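Local atomic coordinates of ubiquitin-conjugating enzyme-like protein (Leishmania mexicana, PDB entry 6ZM3), a protein that probably acts as a ubiquitin E2 variant, partnering an active conjugating enzyme in the assembly of ubiquitin chains. Residues G25-V30 / T112-L117; L64-D69 / V75-R80. One frame throughout, in Å; residues are numbered along the deposited sequence.

Interaction 1 of 2, residues G25-V30 / T112-L117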
ATOM      1  N   GLY B  25     -20.851   0.196  -3.297  1.00 47.60           N
ATOM      2  CA  GLY B  25     -19.718   1.099  -3.135  1.00 43.81           C
ATOM      3  C   GLY B  25     -19.987   2.203  -2.105  1.00 41.95           C
ATOM      4  O   GLY B  25     -19.191   3.144  -1.975  1.00 37.24           O
ATOM      5  N   SER B  26     -21.107   2.068  -1.379  0.50 40.42           N
ATOM      6  CA  SER B  26     -21.545   3.039  -0.387  0.50 41.09           C
ATOM      7  C   SER B  26     -20.588   3.055   0.800  0.50 41.11           C
ATOM      8  O   SER B  26     -19.943   4.069   1.055  0.50 43.66           O
ATOM      9  CB  SER B  26     -22.960   2.765   0.064  0.50 39.41           C
ATOM     10  OG  SER B  26     -23.228   3.414   1.297  0.50 38.86           O
ATOM     11  N   ASN B  27     -20.514   1.928   1.519  1.00 39.08           N
ATOM     12  CA  ASN B  27     -19.614   1.792   2.653  1.00 40.55           C
ATOM     13  C   ASN B  27     -18.200   1.890   2.111  1.00 36.73           C
ATOM     14  O   ASN B  27     -17.723   0.970   1.460  1.00 41.78           O
ATOM     15  CB  ASN B  27     -19.758   0.433   3.342  1.00 43.11           C
ATOM     16  CG  ASN B  27     -18.865   0.279   4.556  1.00 47.34           C
ATOM     17  OD1 ASN B  27     -17.772   0.846   4.617  1.00 43.30           O
ATOM     18  ND2 ASN B  27     -19.329  -0.477   5.538  1.00 51.51           N
ATOM     19  N   GLN B  28     -17.570   3.047   2.304  0.50 35.74           N
ATOM     20  CA  GLN B  28     -16.187   3.186   1.882  0.50 35.08           C
ATOM     21  C   GLN B  28     -15.354   3.551   3.103  0.50 33.53           C
ATOM     22  O   GLN B  28     -14.588   4.512   3.077  0.50 34.27           O
ATOM     23  CB  GLN B  28     -16.040   4.157   0.703  0.50 37.98           C
ATOM     24  CG  GLN B  28     -16.852   5.439   0.840  0.50 37.20           C
ATOM     25  CD  GLN B  28     -16.210   6.611   0.135  0.50 40.15           C
ATOM     26  OE1 GLN B  28     -15.979   6.590  -1.076  0.50 40.52           O
ATOM     27  NE2 GLN B  28     -15.913   7.651   0.900  0.50 40.59           N
ATOM     28  N   ASN B  29     -15.537   2.780   4.180  1.00 29.92           N
ATOM     29  CA  ASN B  29     -14.621   2.901   5.304  1.00 28.80           C
ATOM     30  C   ASN B  29     -14.100   1.524   5.725  1.00 23.88           C
ATOM     31  O   ASN B  29     -13.141   1.430   6.499  1.00 24.44           O
ATOM     32  CB  ASN B  29     -15.136   3.915   6.330  1.00 28.72           C
ATOM     33  CG  ASN B  29     -16.372   3.411   7.047  1.00 32.69           C
ATOM     34  OD1 ASN B  29     -16.410   2.262   7.478  1.00 32.91           O
ATOM     35  ND2 ASN B  29     -17.392   4.238   7.178  1.00 27.34           N
ATOM     36  N   VAL B  30     -14.728   0.462   5.207  1.00 22.06           N
ATOM     37  CA  VAL B  30     -14.264  -0.904   5.412  1.00 23.84           C
ATOM     38  C   VAL B  30     -14.417  -1.718   4.121  1.00 27.13           C
ATOM     39  O   VAL B  30     -15.364  -1.516   3.352  1.00 26.30           O
ATOM     40  CB  VAL B  30     -15.005  -1.531   6.611  1.00 30.30           C
ATOM     41  CG1 VAL B  30     -15.121  -3.034   6.535  1.00 30.30           C
ATOM     42  CG2 VAL B  30     -14.427  -1.117   7.954  1.00 23.78           C
ATOM     43  N   THR B 112     -20.080 -11.758   9.659  1.00 25.34           N
ATOM     44  CA  THR B 112     -19.337 -11.856   8.401  1.00 26.84           C
ATOM     45  C   THR B 112     -17.983 -11.162   8.527  1.00 27.44           C
ATOM     46  O   THR B 112     -17.793 -10.345   9.436  1.00 27.79           O
ATOM     47  CB  THR B 112     -20.123 -11.203   7.268  1.00 25.55           C
ATOM     48  OG1 THR B 112     -20.246  -9.827   7.599  1.00 24.18           O
ATOM     49  CG2 THR B 112     -21.516 -11.785   7.133  1.00 28.99           C
ATOM     50  N   MET B 113     -17.066 -11.446   7.586  1.00 25.44           N
ATOM     51  CA  MET B 113     -15.774 -10.760   7.587  1.00 24.37           C
ATOM     52  C   MET B 113     -15.948  -9.246   7.516  1.00 26.49           C
ATOM     53  O   MET B 113     -15.231  -8.512   8.194  1.00 23.17           O
ATOM     54  CB  MET B 113     -14.864 -11.240   6.456  1.00 25.25           C
ATOM     55  CG  MET B 113     -14.401 -12.650   6.641  1.00 28.16           C
ATOM     56  SD  MET B 113     -13.391 -13.176   5.252  1.00 27.65           S
ATOM     57  CE  MET B 113     -14.637 -13.911   4.197  1.00 27.87           C
ATOM     58  N   GLU B 114     -16.915  -8.757   6.721  1.00 23.22           N
ATOM     59  CA  GLU B 114     -17.154  -7.331   6.670  1.00 23.19           C
ATOM     60  C   GLU B 114     -17.581  -6.750   8.031  1.00 27.06           C
ATOM     61  O   GLU B 114     -17.154  -5.648   8.419  1.00 22.96           O
ATOM     62  CB  GLU B 114     -18.139  -7.009   5.540  1.00 29.39           C
ATOM     63  CG  GLU B 114     -18.411  -5.528   5.440  1.00 30.12           C
ATOM     64  CD  GLU B 114     -19.419  -5.059   4.406  1.00 35.25           C
ATOM     65  OE1 GLU B 114     -19.937  -5.904   3.640  1.00 31.19           O
ATOM     66  OE2 GLU B 114     -19.670  -3.831   4.369  1.00 38.49           O
ATOM     67  N   LEU B 115     -18.472  -7.458   8.738  1.00 25.06           N
ATOM     68  CA  LEU B 115     -18.881  -7.006  10.066  1.00 25.74           C
ATOM     69  C   LEU B 115     -17.691  -7.038  11.043  1.00 22.28           C
ATOM     70  O   LEU B 115     -17.550  -6.124  11.853  1.00 25.79           O
ATOM     71  CB  LEU B 115     -20.096  -7.822  10.543  1.00 29.46           C
ATOM     72  CG  LEU B 115     -20.771  -7.380  11.853  1.00 31.09           C
ATOM     73  CD1 LEU B 115     -21.145  -5.899  11.863  1.00 31.23           C
ATOM     74  CD2 LEU B 115     -21.999  -8.234  12.116  1.00 34.55           C
ATOM     75  N   CYS B 116     -16.827  -8.051  10.953  1.00 21.67           N
ATOM     76  CA  CYS B 116     -15.621  -8.098  11.792  1.00 26.21           C
ATOM     77  C   CYS B 116     -14.807  -6.822  11.618  1.00 26.55           C
ATOM     78  O   CYS B 116     -14.392  -6.208  12.613  1.00 25.35           O
ATOM     79  CB  CYS B 116     -14.700  -9.294  11.529  1.00 23.14           C
ATOM     80  SG  CYS B 116     -15.347 -10.920  11.987  1.00 27.47           S
ATOM     81  N   LEU B 117     -14.621  -6.399  10.357  1.00 25.42           N
ATOM     82  CA  LEU B 117     -13.871  -5.181  10.091  1.00 23.62           C
ATOM     83  C   LEU B 117     -14.599  -3.922  10.570  1.00 25.02           C
ATOM     84  O   LEU B 117     -13.949  -3.017  11.116  1.00 24.20           O
ATOM     85  CB  LEU B 117     -13.486  -5.099   8.605  1.00 21.81           C
ATOM     86  CG  LEU B 117     -12.588  -6.193   8.031  1.00 22.24           C
ATOM     87  CD1 LEU B 117     -12.036  -5.758   6.658  1.00 23.01           C
ATOM     88  CD2 LEU B 117     -11.416  -6.534   8.948  1.00 26.39           C
TER
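Val30 overlaps Leu117 with both methyls, CG1 against its CB and CG2 against its carbonyl, at the point where the loop 25-30 runs into strand 30-34. The closer branch is CG1, 3.3 Å from Leu117 CB, which is tighter than usual for two carbons and marks this as the pressed point of the contact. CG1 lies opposite the backbone N (chi1 153°), and from there it also reaches the carbonyl of the preceding helical turn, 3.8 Å from Glu114 O. The other methyl, CG2, lies by the Leu117 carbonyl, 3.7 Å from Leu117 O.

The partly exposed border is polar. Asn27 and Glu114 extend from opposite directions, and Asn27 ND2 comes to 3.6 Å from Glu114 OE2 with amide and carboxylate planes 61° apart. The Asn27 amide is held from within its own loop, because OD1 accepts from Asn29 N at 3.0 Å, nearly straight at 170°, and from Val30 N at 3.1 Å: the first bond makes an Asx turn and the second extends it to an Asx motif, at the entry to the strand. Across the contact, Thr112 is the N-cap of helix 113-125, its OG1 accepting from Leu115 N at 3.2 Å. Ile49 touches both Val30 and Leu117 and continues the apolar layer. Edge strand and helix thus meet chiefly through Val30 and Leu117, as in the helix-on-sheet core of the ubiquitin-conjugating fold.

Interaction 2 of 2, residues L64-D69 / V75-R80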
ATOM      1  N   LEU B  64      -5.271  -5.538   6.335  1.00 18.91           N
ATOM      2  CA  LEU B  64      -5.391  -6.757   7.124  1.00 19.72           C
ATOM      3  C   LEU B  64      -5.371  -7.981   6.219  1.00 19.27           C
ATOM      4  O   LEU B  64      -5.720  -7.908   5.033  1.00 18.93           O
ATOM      5  CB  LEU B  64      -6.722  -6.693   7.887  1.00 19.36           C
ATOM      6  CG  LEU B  64      -6.881  -5.512   8.838  1.00 20.30           C
ATOM      7  CD1 LEU B  64      -7.664  -4.363   8.177  1.00 17.59           C
ATOM      8  CD2 LEU B  64      -7.596  -5.992  10.118  1.00 21.87           C
ATOM      9  N   GLU B  65      -5.008  -9.131   6.785  1.00 20.96           N
ATOM     10  CA  GLU B  65      -5.172 -10.388   6.097  1.00 22.65           C
ATOM     11  C   GLU B  65      -6.176 -11.209   6.899  1.00 28.46           C
ATOM     12  O   GLU B  65      -6.140 -11.149   8.142  1.00 26.48           O
ATOM     13  CB  GLU B  65      -3.853 -11.146   6.090  1.00 25.65           C
ATOM     14  CG  GLU B  65      -3.922 -12.451   5.325  1.00 32.10           C
ATOM     15  CD  GLU B  65      -2.538 -12.911   4.890  1.00 39.89           C
ATOM     16  OE1 GLU B  65      -2.126 -12.600   3.723  1.00 41.12           O
ATOM     17  OE2 GLU B  65      -1.873 -13.552   5.723  1.00 37.57           O
ATOM     18  N   ILE B  66      -7.056 -11.914   6.166  1.00 24.53           N
ATOM     19  CA  ILE B  66      -8.074 -12.779   6.745  1.00 27.80           C
ATOM     20  C   ILE B  66      -7.894 -14.196   6.221  1.00 26.29           C
ATOM     21  O   ILE B  66      -7.831 -14.444   5.010  1.00 24.91           O
ATOM     22  CB  ILE B  66      -9.503 -12.232   6.547  1.00 27.69           C
ATOM     23  CG1 ILE B  66      -9.548 -10.761   6.969  1.00 24.15           C
ATOM     24  CG2 ILE B  66     -10.486 -13.097   7.359  1.00 26.64           C
ATOM     25  CD1 ILE B  66     -10.778  -9.951   6.557  1.00 32.37           C
ATOM     26  N   TYR B  67      -7.832 -15.138   7.164  1.00 26.48           N
ATOM     27  CA  TYR B  67      -7.773 -16.548   6.851  1.00 27.14           C
ATOM     28  C   TYR B  67      -9.054 -17.213   7.344  1.00 29.76           C
ATOM     29  O   TYR B  67      -9.340 -17.137   8.528  1.00 27.44           O
ATOM     30  CB  TYR B  67      -6.593 -17.172   7.589  1.00 30.64           C
ATOM     31  CG  TYR B  67      -6.382 -18.648   7.380  1.00 30.58           C
ATOM     32  CD1 TYR B  67      -6.520 -19.229   6.130  1.00 28.63           C
ATOM     33  CD2 TYR B  67      -6.005 -19.467   8.435  1.00 31.50           C
ATOM     34  CE1 TYR B  67      -6.303 -20.573   5.920  1.00 30.52           C
ATOM     35  CE2 TYR B  67      -5.784 -20.823   8.242  1.00 35.17           C
ATOM     36  CZ  TYR B  67      -5.939 -21.380   6.985  1.00 34.43           C
ATOM     37  OH  TYR B  67      -5.731 -22.705   6.764  1.00 33.75           O
ATOM     38  N   CYS B  68      -9.824 -17.810   6.424  1.00 26.27           N
ATOM     39  CA  CYS B  68     -10.962 -18.654   6.783  1.00 28.37           C
ATOM     40  C   CYS B  68     -10.573 -20.127   6.633  1.00 28.79           C
ATOM     41  O   CYS B  68     -10.464 -20.654   5.528  1.00 28.27           O
ATOM     42  CB  CYS B  68     -12.206 -18.297   5.962  1.00 25.57           C
ATOM     43  SG  CYS B  68     -12.676 -16.554   5.994  1.00 27.23           S
ATOM     44  N   ASP B  69     -10.321 -20.805   7.765  0.50 31.58           N
ATOM     45  CA  ASP B  69      -9.826 -22.172   7.724  0.50 31.65           C
ATOM     46  C   ASP B  69     -10.978 -23.161   7.521  0.50 31.38           C
ATOM     47  O   ASP B  69     -12.110 -22.757   7.266  0.50 31.24           O
ATOM     48  CB  ASP B  69      -8.951 -22.484   8.944  0.50 35.16           C
ATOM     49  CG  ASP B  69      -9.707 -22.588  10.259  0.50 37.62           C
ATOM     50  OD1 ASP B  69     -10.806 -21.940  10.400  0.50 35.71           O
ATOM     51  OD2 ASP B  69      -9.175 -23.295  11.152  0.50 32.53           O
ATOM     52  N   VAL B  75     -16.035 -21.544  13.721  1.00 32.81           N
ATOM     53  CA  VAL B  75     -15.107 -20.785  14.554  1.00 35.78           C
ATOM     54  C   VAL B  75     -14.752 -19.488  13.823  1.00 36.47           C
ATOM     55  O   VAL B  75     -14.947 -19.383  12.612  1.00 34.90           O
ATOM     56  CB  VAL B  75     -13.857 -21.621  14.887  1.00 36.48           C
ATOM     57  CG1 VAL B  75     -14.213 -22.916  15.594  1.00 38.77           C
ATOM     58  CG2 VAL B  75     -13.018 -21.902  13.651  1.00 40.78           C
ATOM     59  N   PRO B  76     -14.242 -18.431  14.504  1.00 35.49           N
ATOM     60  CA  PRO B  76     -14.059 -17.137  13.846  1.00 30.78           C
ATOM     61  C   PRO B  76     -12.973 -17.180  12.766  1.00 26.30           C
ATOM     62  O   PRO B  76     -12.149 -18.094  12.740  1.00 29.27           O
ATOM     63  CB  PRO B  76     -13.674 -16.195  15.010  1.00 32.93           C
ATOM     64  CG  PRO B  76     -14.082 -16.955  16.269  1.00 30.98           C
ATOM     65  CD  PRO B  76     -13.827 -18.406  15.917  1.00 33.84           C
ATOM     66  N   PRO B  77     -12.930 -16.188  11.841  1.00 25.69           N
ATOM     67  CA  PRO B  77     -11.811 -16.070  10.917  1.00 26.82           C
ATOM     68  C   PRO B  77     -10.580 -15.612  11.702  1.00 27.87           C
ATOM     69  O   PRO B  77     -10.703 -14.965  12.748  1.00 34.12           O
ATOM     70  CB  PRO B  77     -12.227 -14.923   9.986  1.00 27.10           C
ATOM     71  CG  PRO B  77     -13.255 -14.106  10.746  1.00 30.82           C
ATOM     72  CD  PRO B  77     -13.880 -15.077  11.720  1.00 25.98           C
ATOM     73  N   HIS B  78      -9.403 -15.924  11.167  1.00 31.24           N
ATOM     74  CA  HIS B  78      -8.144 -15.428  11.714  1.00 30.37           C
ATOM     75  C   HIS B  78      -7.819 -14.118  11.019  1.00 28.06           C
ATOM     76  O   HIS B  78      -7.661 -14.127   9.800  1.00 27.21           O
ATOM     77  CB  HIS B  78      -7.048 -16.477  11.498  1.00 32.43           C
ATOM     78  CG  HIS B  78      -7.437 -17.820  12.019  1.00 45.05           C
ATOM     79  ND1 HIS B  78      -7.628 -18.063  13.366  1.00 46.51           N
ATOM     80  CD2 HIS B  78      -7.689 -18.990  11.390  1.00 51.46           C
ATOM     81  CE1 HIS B  78      -7.958 -19.321  13.543  1.00 48.18           C
ATOM     82  NE2 HIS B  78      -8.005 -19.913  12.346  1.00 50.93           N
ATOM     83  N   ILE B  79      -7.792 -13.024  11.788  1.00 26.71           N
ATOM     84  CA  ILE B  79      -7.560 -11.680  11.288  1.00 25.46           C
ATOM     85  C   ILE B  79      -6.226 -11.198  11.866  1.00 29.11           C
ATOM     86  O   ILE B  79      -6.017 -11.236  13.081  1.00 25.48           O
ATOM     87  CB  ILE B  79      -8.741 -10.743  11.633  1.00 25.50           C
ATOM     88  CG1 ILE B  79     -10.101 -11.335  11.216  1.00 24.65           C
ATOM     89  CG2 ILE B  79      -8.550  -9.326  11.090  1.00 25.85           C
ATOM     90  CD1 ILE B  79     -11.232 -10.300  11.185  1.00 23.96           C
ATOM     91  N   ARG B  80      -5.333 -10.737  10.979  1.00 24.28           N
ATOM     92  CA  ARG B  80      -4.058 -10.140  11.364  1.00 26.02           C
ATOM     93  C   ARG B  80      -3.989  -8.755  10.723  1.00 24.72           C
ATOM     94  O   ARG B  80      -4.223  -8.618   9.514  1.00 21.82           O
ATOM     95  CB  ARG B  80      -2.928 -10.951  10.725  1.00 29.23           C
ATOM     96  CG  ARG B  80      -1.607 -10.967  11.480  1.00 38.28           C
ATOM     97  CD  ARG B  80      -0.637 -12.014  10.948  1.00 41.74           C
ATOM     98  NE  ARG B  80      -0.712 -12.194   9.494  1.00 48.48           N
ATOM     99  CZ  ARG B  80       0.160 -11.699   8.601  1.00 46.73           C
ATOM    100  NH1 ARG B  80       1.206 -10.991   9.000  1.00 48.80           N
ATOM    101  NH2 ARG B  80       0.002 -11.931   7.304  1.00 43.25           N
TER
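His78 O receives the shortest bond of the pairing, from Tyr67 N at 2.8 Å, and the CA-H of Ile66 adds a weaker approach to the same oxygen, with Ile66 CA 3.4 Å away. The return bond, His78 N to Tyr67 O, closes a hydrogen-bonded antiparallel pair. Glu65 and Arg80 form a second such pair, and Ile66 with Ile79 is the non-hydrogen-bonded pair between them.

Beyond the backbone, Glu65 and Arg80 run side by side on one face of the sheet. Arg80 bends at chi3 (35°), which turns the guanidinium back so that NH2 meets Glu65 OE2 at 2.9 Å in a salt bridge. The carboxylate oxygen lies in the guanidinium plane, yet the donor arrives from above the carboxylate plane, the carboxylate and guanidinium planes being 62° apart. Glu65 OE1 has its own salt bridge, to Arg35, so the carboxylate is shared between two arginines.

This is the hairpin of strands 61-67 and 78-81, which completes the antiparallel meander of the ubiquitin-conjugating fold. On the same face as the salt bridge, Tyr67 and His78 lie alongside each other and touch rim to rim, Tyr67 CD2 being 3.4 Å from His78 CD2 with ring planes 30° apart; Tyr67 also stacks with Tyr44. The other face is apolar and turned to helix 113-125. There Ile66 CG2 packs against Pro77 CB at 3.6 Å, and Leu64 CD2 reaches Ile79 CG2, also at 3.6 Å.

Along the chain the order is 25-30, 64-69, 75-80, 112-117, so the hairpin of interaction 2 is nested inside the loop closed by interaction 1. Their centres are about 15 Å apart, on opposite sides of the chain's centre, and each involves one outermost strand of the four-stranded sheet: 30-34 in interaction 1, 78-81 in interaction 2. Helix 113-125 connects them. Met113 SD packs 3.5 Å from Cys68 SG, and Cys116 CB lies 3.6 Å from Ile79 CD1, while Leu117 faces Val30. Side chains from little more than the first turn of the helix thus reach toward both outer strands, uniting both contacts in a single ubiquitin-conjugating core.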